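Local coordinates for probable M18 family aminopeptidase 1 (Thermotoga maritima, PDB 2GLF), which probably acts as a metal-dependent aminopeptidase of the M18 family, removing residues from the amino ends of peptides, at residues Q299-Q304 with E310-E315. Sequence-based numbering, arbitrary orientation.
Sequences QILKMQ and EFVLDE
Leu301 bridges to Val312 and Leu313 with its two methyl groups, joining consecutive helices of a helix-loop-helix unit: helix 292-303 and helix 310-318, with a short loop between them. Both lie in one long beta-alpha-beta crossover, which leaves the central mixed sheet at strand 270-275 and re-enters it at the parallel strand 321-329. Along the first segment, Gln299 gives its backbone O to Met303 N at 3.1 Å, Ile300 turns to the loop at Leu82, and the contact with the second helix falls to Leu301. Its CB points at the second helix, and CG lies anti to the carbonyl carbon, beside the backbone N (chi1 -77°), from where the branch forks over the neighbouring helix. CD1 takes one prong, resting 3.8 Å from Leu313 CG and 4.0 Å from Leu313 CD2, with the two leucine side chains set at a slant to each other. CD2 takes the other and meets Val312 CG1 at 4.1 Å; here the side chains run past one another in opposite directions. Val312 points its CB at the first helix, and the touching methyl, CG1, stands anti to the backbone N (chi1 -173°). The joint is therefore small and wholly apolar, burying 123 Å² in all, with the leucines shut away from solvent. Lys302, next in line, binds Ala306 O of the connecting loop through NZ and forms a salt bridge to Asp308 of a third subunit, while Asp314 on the other helix pairs with Arg291 and Arg298 of a second subunit, so the unit sits at interfaces of the dodecamer. At the end of this segment Gln304 N bonds to Leu301 O at 2.9 Å.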
ATOM      1  N   GLN A 299     -26.387  56.310 -11.902  1.00 30.23           N
ATOM      2  CA  GLN A 299     -25.945  57.692 -12.010  1.00 30.48           C
ATOM      3  C   GLN A 299     -26.342  58.234 -13.377  1.00 30.43           C
ATOM      4  O   GLN A 299     -26.869  59.339 -13.491  1.00 30.95           O
ATOM      5  CB  GLN A 299     -24.430  57.781 -11.841  1.00 35.81           C
ATOM      6  CG  GLN A 299     -23.895  59.200 -11.844  1.00 37.56           C
ATOM      7  CD  GLN A 299     -24.520  60.062 -10.760  1.00 41.57           C
ATOM      8  OE1 GLN A 299     -24.476  59.724  -9.575  1.00 41.15           O
ATOM      9  NE2 GLN A 299     -25.106  61.186 -11.164  1.00 45.46           N
ATOM     10  N   ILE A 300     -26.093  57.439 -14.409  1.00 26.24           N
ATOM     11  CA  ILE A 300     -26.418  57.825 -15.771  1.00 25.29           C
ATOM     12  C   ILE A 300     -27.932  57.939 -15.950  1.00 26.43           C
ATOM     13  O   ILE A 300     -28.415  58.829 -16.655  1.00 26.80           O
ATOM     14  CB  ILE A 300     -25.838  56.800 -16.784  1.00 19.88           C
ATOM     15  CG1 ILE A 300     -24.306  56.888 -16.772  1.00 18.22           C
ATOM     16  CG2 ILE A 300     -26.401  57.052 -18.195  1.00 17.95           C
ATOM     17  CD1 ILE A 300     -23.626  55.867 -17.654  1.00 14.97           C
ATOM     18  N   LEU A 301     -28.677  57.043 -15.307  1.00 38.25           N
ATOM     19  CA  LEU A 301     -30.132  57.063 -15.402  1.00 38.20           C
ATOM     20  C   LEU A 301     -30.732  58.324 -14.779  1.00 38.25           C
ATOM     21  O   LEU A 301     -31.625  58.948 -15.366  1.00 37.51           O
ATOM     22  CB  LEU A 301     -30.729  55.818 -14.737  1.00 14.74           C
ATOM     23  CG  LEU A 301     -30.636  54.528 -15.556  1.00 15.39           C
ATOM     24  CD1 LEU A 301     -31.215  53.369 -14.756  1.00 14.91           C
ATOM     25  CD2 LEU A 301     -31.393  54.699 -16.867  1.00 13.64           C
ATOM     26  N   LYS A 302     -30.246  58.697 -13.595  1.00 33.93           N
ATOM     27  CA  LYS A 302     -30.741  59.891 -12.914  1.00 33.66           C
ATOM     28  C   LYS A 302     -30.474  61.091 -13.798  1.00 33.46           C
ATOM     29  O   LYS A 302     -31.319  61.978 -13.928  1.00 32.33           O
ATOM     30  CB  LYS A 302     -30.036  60.084 -11.574  1.00 18.97           C
ATOM     31  CG  LYS A 302     -30.288  58.964 -10.596  1.00 19.73           C
ATOM     32  CD  LYS A 302     -31.769  58.813 -10.283  1.00 19.73           C
ATOM     33  CE  LYS A 302     -32.298  60.009  -9.516  1.00 20.09           C
ATOM     34  NZ  LYS A 302     -33.725  59.822  -9.141  1.00 22.43           N
HETATM   35  N   MSE A 303     -29.294  61.102 -14.409  1.00 18.78           N
HETATM   36  CA  MSE A 303     -28.906  62.188 -15.293  1.00 19.86           C
HETATM   37  C   MSE A 303     -29.846  62.296 -16.490  1.00 19.38           C
HETATM   38  O   MSE A 303     -29.982  63.361 -17.083  1.00 19.30           O
HETATM   39  CB  MSE A 303     -27.471  61.992 -15.764  1.00 53.20           C
HETATM   40  CG  MSE A 303     -26.471  62.018 -14.626  1.00 54.41           C
HETATM   41 SE   MSE A 303     -24.650  61.906 -15.243  1.00 58.31          SE
HETATM   42  CE  MSE A 303     -24.123  63.771 -15.073  1.00 56.35           C
ATOM     43  N   GLN A 304     -30.492  61.190 -16.842  1.00 21.22           N
ATOM     44  CA  GLN A 304     -31.433  61.187 -17.949  1.00 21.31           C
ATOM     45  C   GLN A 304     -32.844  61.381 -17.405  1.00 22.13           C
ATOM     46  O   GLN A 304     -33.830  61.169 -18.109  1.00 22.07           O
ATOM     47  CB  GLN A 304     -31.339  59.878 -18.724  1.00 11.86           C
ATOM     48  CG  GLN A 304     -30.057  59.754 -19.514  1.00 11.70           C
ATOM     49  CD  GLN A 304     -30.034  58.541 -20.426  1.00 11.97           C
ATOM     50  OE1 GLN A 304     -29.080  58.342 -21.182  1.00 11.70           O
ATOM     51  NE2 GLN A 304     -31.082  57.725 -20.360  1.00 13.09           N
ATOM     52  N   GLU A 310     -34.383  52.093  -9.653  1.00 25.29           N
ATOM     53  CA  GLU A 310     -34.274  50.645  -9.548  1.00 25.14           C
ATOM     54  C   GLU A 310     -35.271  49.980 -10.498  1.00 24.00           C
ATOM     55  O   GLU A 310     -35.014  48.899 -11.019  1.00 24.53           O
ATOM     56  CB  GLU A 310     -34.537  50.199  -8.110  1.00 36.79           C
ATOM     57  CG  GLU A 310     -33.988  48.822  -7.781  1.00 41.64           C
ATOM     58  CD  GLU A 310     -32.515  48.684  -8.132  1.00 47.57           C
ATOM     59  OE1 GLU A 310     -31.745  49.629  -7.859  1.00 49.03           O
ATOM     60  OE2 GLU A 310     -32.124  47.629  -8.676  1.00 50.20           O
ATOM     61  N   PHE A 311     -36.402  50.643 -10.730  1.00 24.38           N
ATOM     62  CA  PHE A 311     -37.438  50.125 -11.621  1.00 23.09           C
ATOM     63  C   PHE A 311     -37.086  50.355 -13.088  1.00 22.73           C
ATOM     64  O   PHE A 311     -37.431  49.548 -13.956  1.00 22.81           O
ATOM     65  CB  PHE A 311     -38.777  50.791 -11.313  1.00 24.84           C
ATOM     66  CG  PHE A 311     -39.844  50.498 -12.332  1.00 24.17           C
ATOM     67  CD1 PHE A 311     -40.295  49.200 -12.533  1.00 25.13           C
ATOM     68  CD2 PHE A 311     -40.392  51.523 -13.096  1.00 23.66           C
ATOM     69  CE1 PHE A 311     -41.278  48.926 -13.480  1.00 25.75           C
ATOM     70  CE2 PHE A 311     -41.372  51.259 -14.043  1.00 24.45           C
ATOM     71  CZ  PHE A 311     -41.816  49.960 -14.236  1.00 24.86           C
ATOM     72  N   VAL A 312     -36.417  51.471 -13.358  1.00 28.57           N
ATOM     73  CA  VAL A 312     -36.000  51.806 -14.714  1.00 27.53           C
ATOM     74  C   VAL A 312     -34.819  50.918 -15.100  1.00 27.45           C
ATOM     75  O   VAL A 312     -34.655  50.549 -16.264  1.00 26.78           O
ATOM     76  CB  VAL A 312     -35.565  53.272 -14.813  1.00 18.88           C
ATOM     77  CG1 VAL A 312     -35.298  53.631 -16.266  1.00 18.37           C
ATOM     78  CG2 VAL A 312     -36.636  54.171 -14.207  1.00 17.10           C
ATOM     79  N   LEU A 313     -34.000  50.582 -14.107  1.00 39.03           N
ATOM     80  CA  LEU A 313     -32.847  49.718 -14.311  1.00 38.74           C
ATOM     81  C   LEU A 313     -33.310  48.375 -14.850  1.00 39.24           C
ATOM     82  O   LEU A 313     -32.646  47.779 -15.700  1.00 38.59           O
ATOM     83  CB  LEU A 313     -32.117  49.482 -12.996  1.00 19.88           C
ATOM     84  CG  LEU A 313     -30.734  50.100 -12.850  1.00 19.56           C
ATOM     85  CD1 LEU A 313     -30.133  49.608 -11.549  1.00 20.67           C
ATOM     86  CD2 LEU A 313     -29.852  49.716 -14.038  1.00 19.19           C
ATOM     87  N   ASP A 314     -34.444  47.900 -14.335  1.00 22.20           N
ATOM     88  CA  ASP A 314     -34.997  46.630 -14.772  1.00 23.11           C
ATOM     89  C   ASP A 314     -34.977  46.562 -16.289  1.00 23.76           C
ATOM     90  O   ASP A 314     -34.389  45.647 -16.862  1.00 24.43           O
ATOM     91  CB  ASP A 314     -36.434  46.461 -14.282  1.00 31.63           C
ATOM     92  CG  ASP A 314     -36.514  46.134 -12.810  1.00 34.23           C
ATOM     93  OD1 ASP A 314     -35.619  45.413 -12.321  1.00 36.90           O
ATOM     94  OD2 ASP A 314     -37.481  46.579 -12.148  1.00 33.69           O
ATOM     95  N   GLU A 315     -35.617  47.537 -16.934  1.00 23.73           N
ATOM     96  CA  GLU A 315     -35.670  47.570 -18.392  1.00 23.90           C
ATOM     97  C   GLU A 315     -34.259  47.713 -18.933  1.00 22.01           C
ATOM     98  O   GLU A 315     -33.863  46.984 -19.841  1.00 22.28           O
ATOM     99  CB  GLU A 315     -36.527  48.737 -18.891  1.00 57.55           C
ATOM    100  CG  GLU A 315     -36.716  48.741 -20.406  1.00 60.04           C
ATOM    101  CD  GLU A 315     -37.452  49.973 -20.918  1.00 61.92           C
ATOM    102  OE1 GLU A 315     -37.726  50.045 -22.137  1.00 67.92           O
ATOM    103  OE2 GLU A 315     -37.752  50.872 -20.104  1.00 65.83           O
TER